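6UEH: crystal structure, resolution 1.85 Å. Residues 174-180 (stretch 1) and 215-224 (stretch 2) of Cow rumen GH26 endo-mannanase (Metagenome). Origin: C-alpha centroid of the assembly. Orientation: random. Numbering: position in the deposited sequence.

Stretch 1 174-180: QEIYGGG
Stretch 2, residues 215-224: GWDDQTTERV

Contact between residues 174-180 and 215-224 of the cow rumen GH26 endo-mannanase, joined by one salt bridge, two bridging waters and a close approach at Gly178; the two stretches bury 230 Å² between them, both sides summed. Gln174 (phi/psi -82/134) enters extended and stays clear of stretch 2. Glu175 (-82/164; chi1 p, chi2 t, chi3 6°) points toward stretch 2 and carries its buried carboxylate, whose charge calls for a charged partner, to Arg223, on the helix that starts at Thr220 after the N-cap Gln219. Arg223 (m, t, m, chi4 -82°) meets it with the guanidinium edge: Arg223 NE donates to both Glu175 OE1 and Glu175 OE2 (3.1 Å each) and Arg223 NH2 donates to Glu175 OE2 (3.1 Å), hydrogen bonds within a salt bridge. The guanidinium is also anchored within its own stretch, Arg223 NH1 donating to Asp218 O at 2.6 Å and Arg223 NH2 weakly to Asp218 O at 3.0 Å. Water 1 donates to Glu175 OE2 (2.6 Å) and Thr220 OG1 (2.8 Å), spanning their 4.2 Å gap. Ile176 (-66/155; t, p) and Tyr177 (-59/155; chi1 p, chi2 85°) make no contact; the tyrosine points away and opens a type II turn closed by Gly180 N to Tyr177 O, 2.9 Å. Gly178 (-54/126) sits 5.2 Å, CA to CA, from Asp218; a CB here would clash with Asp218 OD2 at 2.5 Å. Water 2 accepts from Gly178 N (2.8 Å) and donates to Asp218 OD2 (3.1 Å), while Asp218 (-90/13; chi1 p, chi2 16°) uses OD1 within its own stretch to receive Thr220 OG1 (2.7 Å) and Thr220 N (3.1 Å). The edge of Trp216 (chi1 p, chi2 -65°) packs against the turn, CH2 lying 3.6 Å from Gly178 C and 3.7 Å from Gly179 N. Gly179 (92/-17) has a positive phi at which a CB would be jammed against the preceding carbonyl O, so glycine suits it; at Gly180 (-65/165) a CB would strike Ile176 CG1.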

# COMPACT_ATOMS: atom_id res chain seq x y z
N GLN A 174 -2.96 -5.86 -14.79
CA GLN A 174 -3.13 -4.68 -15.62
C GLN A 174 -2.99 -5.06 -17.09
O GLN A 174 -2.05 -5.77 -17.46
CB GLN A 174 -2.12 -3.60 -15.25
CG GLN A 174 -2.32 -2.28 -15.99
CD GLN A 174 -3.44 -1.45 -15.40
OE1 GLN A 174 -3.83 -1.64 -14.25
NE2 GLN A 174 -3.97 -0.52 -16.19
N GLU A 175 -3.91 -4.58 -17.93
CA GLU A 175 -3.82 -4.80 -19.37
C GLU A 175 -2.87 -3.79 -20.00
O GLU A 175 -2.54 -2.77 -19.39
CB GLU A 175 -5.20 -4.72 -20.04
CG GLU A 175 -5.74 -3.30 -20.19
CD GLU A 175 -6.98 -3.24 -21.06
OE1 GLU A 175 -7.50 -4.31 -21.45
OE2 GLU A 175 -7.45 -2.12 -21.36
N ILE A 176 -2.45 -4.07 -21.22
CA ILE A 176 -1.48 -3.24 -21.93
C ILE A 176 -2.07 -1.86 -22.25
O ILE A 176 -3.29 -1.70 -22.33
CB ILE A 176 -1.01 -3.94 -23.23
CG1 ILE A 176 0.25 -3.27 -23.81
CG2 ILE A 176 -2.14 -4.00 -24.25
CD1 ILE A 176 1.53 -3.61 -23.06
N TYR A 177 -1.19 -0.87 -22.40
CA TYR A 177 -1.60 0.46 -22.84
C TYR A 177 -2.28 0.40 -24.20
O TYR A 177 -2.03 -0.53 -24.98
CB TYR A 177 -0.39 1.40 -22.89
CG TYR A 177 0.74 0.90 -23.77
CD1 TYR A 177 0.75 1.12 -25.14
CD2 TYR A 177 1.80 0.19 -23.22
CE1 TYR A 177 1.78 0.66 -25.94
CE2 TYR A 177 2.84 -0.28 -24.01
CZ TYR A 177 2.82 -0.04 -25.37
OH TYR A 177 3.85 -0.50 -26.15
N GLY A 178 -3.13 1.38 -24.49
CA GLY A 178 -3.87 1.42 -25.74
C GLY A 178 -2.98 1.32 -26.96
O GLY A 178 -2.03 2.08 -27.11
N GLY A 179 -3.29 0.37 -27.84
CA GLY A 179 -2.49 0.15 -29.03
C GLY A 179 -1.38 -0.87 -28.84
O GLY A 179 -0.83 -1.38 -29.82
N GLY A 180 -1.05 -1.16 -27.59
CA GLY A 180 0.03 -2.09 -27.28
C GLY A 180 -0.23 -3.52 -27.73
O GLY A 180 -1.37 -3.87 -28.05
N GLY A 215 -6.12 12.77 -27.87
CA GLY A 215 -7.14 11.78 -27.56
C GLY A 215 -7.63 10.95 -28.72
O GLY A 215 -7.77 11.44 -29.84
N TRP A 216 -7.88 9.68 -28.45
CA TRP A 216 -8.49 8.78 -29.42
C TRP A 216 -9.34 7.75 -28.68
O TRP A 216 -9.62 7.93 -27.49
CB TRP A 216 -7.42 8.10 -30.29
CG TRP A 216 -6.30 7.41 -29.55
CD1 TRP A 216 -5.35 8.00 -28.77
CD2 TRP A 216 -5.99 6.01 -29.57
NE1 TRP A 216 -4.48 7.05 -28.28
CE2 TRP A 216 -4.85 5.82 -28.76
CE3 TRP A 216 -6.57 4.90 -30.19
CZ2 TRP A 216 -4.29 4.57 -28.55
CZ3 TRP A 216 -6.01 3.65 -29.97
CH2 TRP A 216 -4.87 3.50 -29.16
N ASP A 217 -9.76 6.71 -29.37
CA ASP A 217 -10.63 5.69 -28.79
C ASP A 217 -9.93 4.34 -28.77
O ASP A 217 -9.97 3.61 -29.76
CB ASP A 217 -11.95 5.60 -29.58
CG ASP A 217 -13.01 4.76 -28.88
OD1 ASP A 217 -12.67 4.02 -27.92
OD2 ASP A 217 -14.18 4.82 -29.29
N ASP A 218 -9.30 4.00 -27.65
CA ASP A 218 -8.58 2.73 -27.55
C ASP A 218 -9.47 1.60 -27.04
O ASP A 218 -8.98 0.54 -26.65
CB ASP A 218 -7.32 2.86 -26.68
CG ASP A 218 -7.63 3.22 -25.22
OD1 ASP A 218 -8.78 3.08 -24.77
OD2 ASP A 218 -6.68 3.63 -24.51
N GLN A 219 -10.78 1.86 -27.02
CA GLN A 219 -11.80 0.86 -26.68
C GLN A 219 -11.69 0.33 -25.25
O GLN A 219 -12.15 -0.78 -24.96
CB GLN A 219 -11.73 -0.31 -27.67
CG GLN A 219 -12.18 0.04 -29.08
CD GLN A 219 -13.69 0.08 -29.22
OE1 GLN A 219 -14.38 -0.86 -28.84
NE2 GLN A 219 -14.21 1.18 -29.75
N THR A 220 -11.10 1.11 -24.35
CA THR A 220 -10.99 0.73 -22.95
C THR A 220 -12.36 0.50 -22.33
O THR A 220 -12.59 -0.52 -21.67
CB THR A 220 -10.22 1.78 -22.12
OG1 THR A 220 -8.83 1.74 -22.46
CG2 THR A 220 -10.38 1.52 -20.63
N THR A 221 -13.28 1.44 -22.55
CA THR A 221 -14.62 1.38 -21.97
C THR A 221 -15.35 0.10 -22.38
O THR A 221 -16.00 -0.54 -21.55
CB THR A 221 -15.45 2.61 -22.38
OG1 THR A 221 -14.77 3.80 -21.96
CG2 THR A 221 -16.83 2.56 -21.73
N GLU A 222 -15.24 -0.27 -23.65
CA GLU A 222 -15.84 -1.51 -24.13
C GLU A 222 -15.23 -2.72 -23.44
O GLU A 222 -15.95 -3.65 -23.05
CB GLU A 222 -15.69 -1.63 -25.65
CG GLU A 222 -16.63 -0.74 -26.45
CD GLU A 222 -16.15 0.71 -26.55
OE1 GLU A 222 -15.08 1.03 -25.98
OE2 GLU A 222 -16.84 1.52 -27.19
N ARG A 223 -13.91 -2.73 -23.28
CA ARG A 223 -13.25 -3.86 -22.63
C ARG A 223 -13.60 -3.95 -21.15
O ARG A 223 -13.66 -5.04 -20.59
CB ARG A 223 -11.73 -3.78 -22.82
CG ARG A 223 -11.27 -4.11 -24.24
CD ARG A 223 -9.75 -4.26 -24.33
NE ARG A 223 -9.05 -3.06 -23.87
CZ ARG A 223 -8.85 -1.98 -24.62
NH1 ARG A 223 -9.30 -1.94 -25.87
NH2 ARG A 223 -8.21 -0.94 -24.12
N VAL A 224 -13.83 -2.80 -20.51
CA VAL A 224 -14.27 -2.80 -19.12
C VAL A 224 -15.65 -3.43 -19.01
O VAL A 224 -15.90 -4.27 -18.14
CB VAL A 224 -14.32 -1.37 -18.53
CG1 VAL A 224 -14.95 -1.38 -17.15
CG2 VAL A 224 -12.92 -0.78 -18.47
O HOH W 1 -7.16 0.37 -20.63
O HOH W 2 -4.36 2.96 -22.52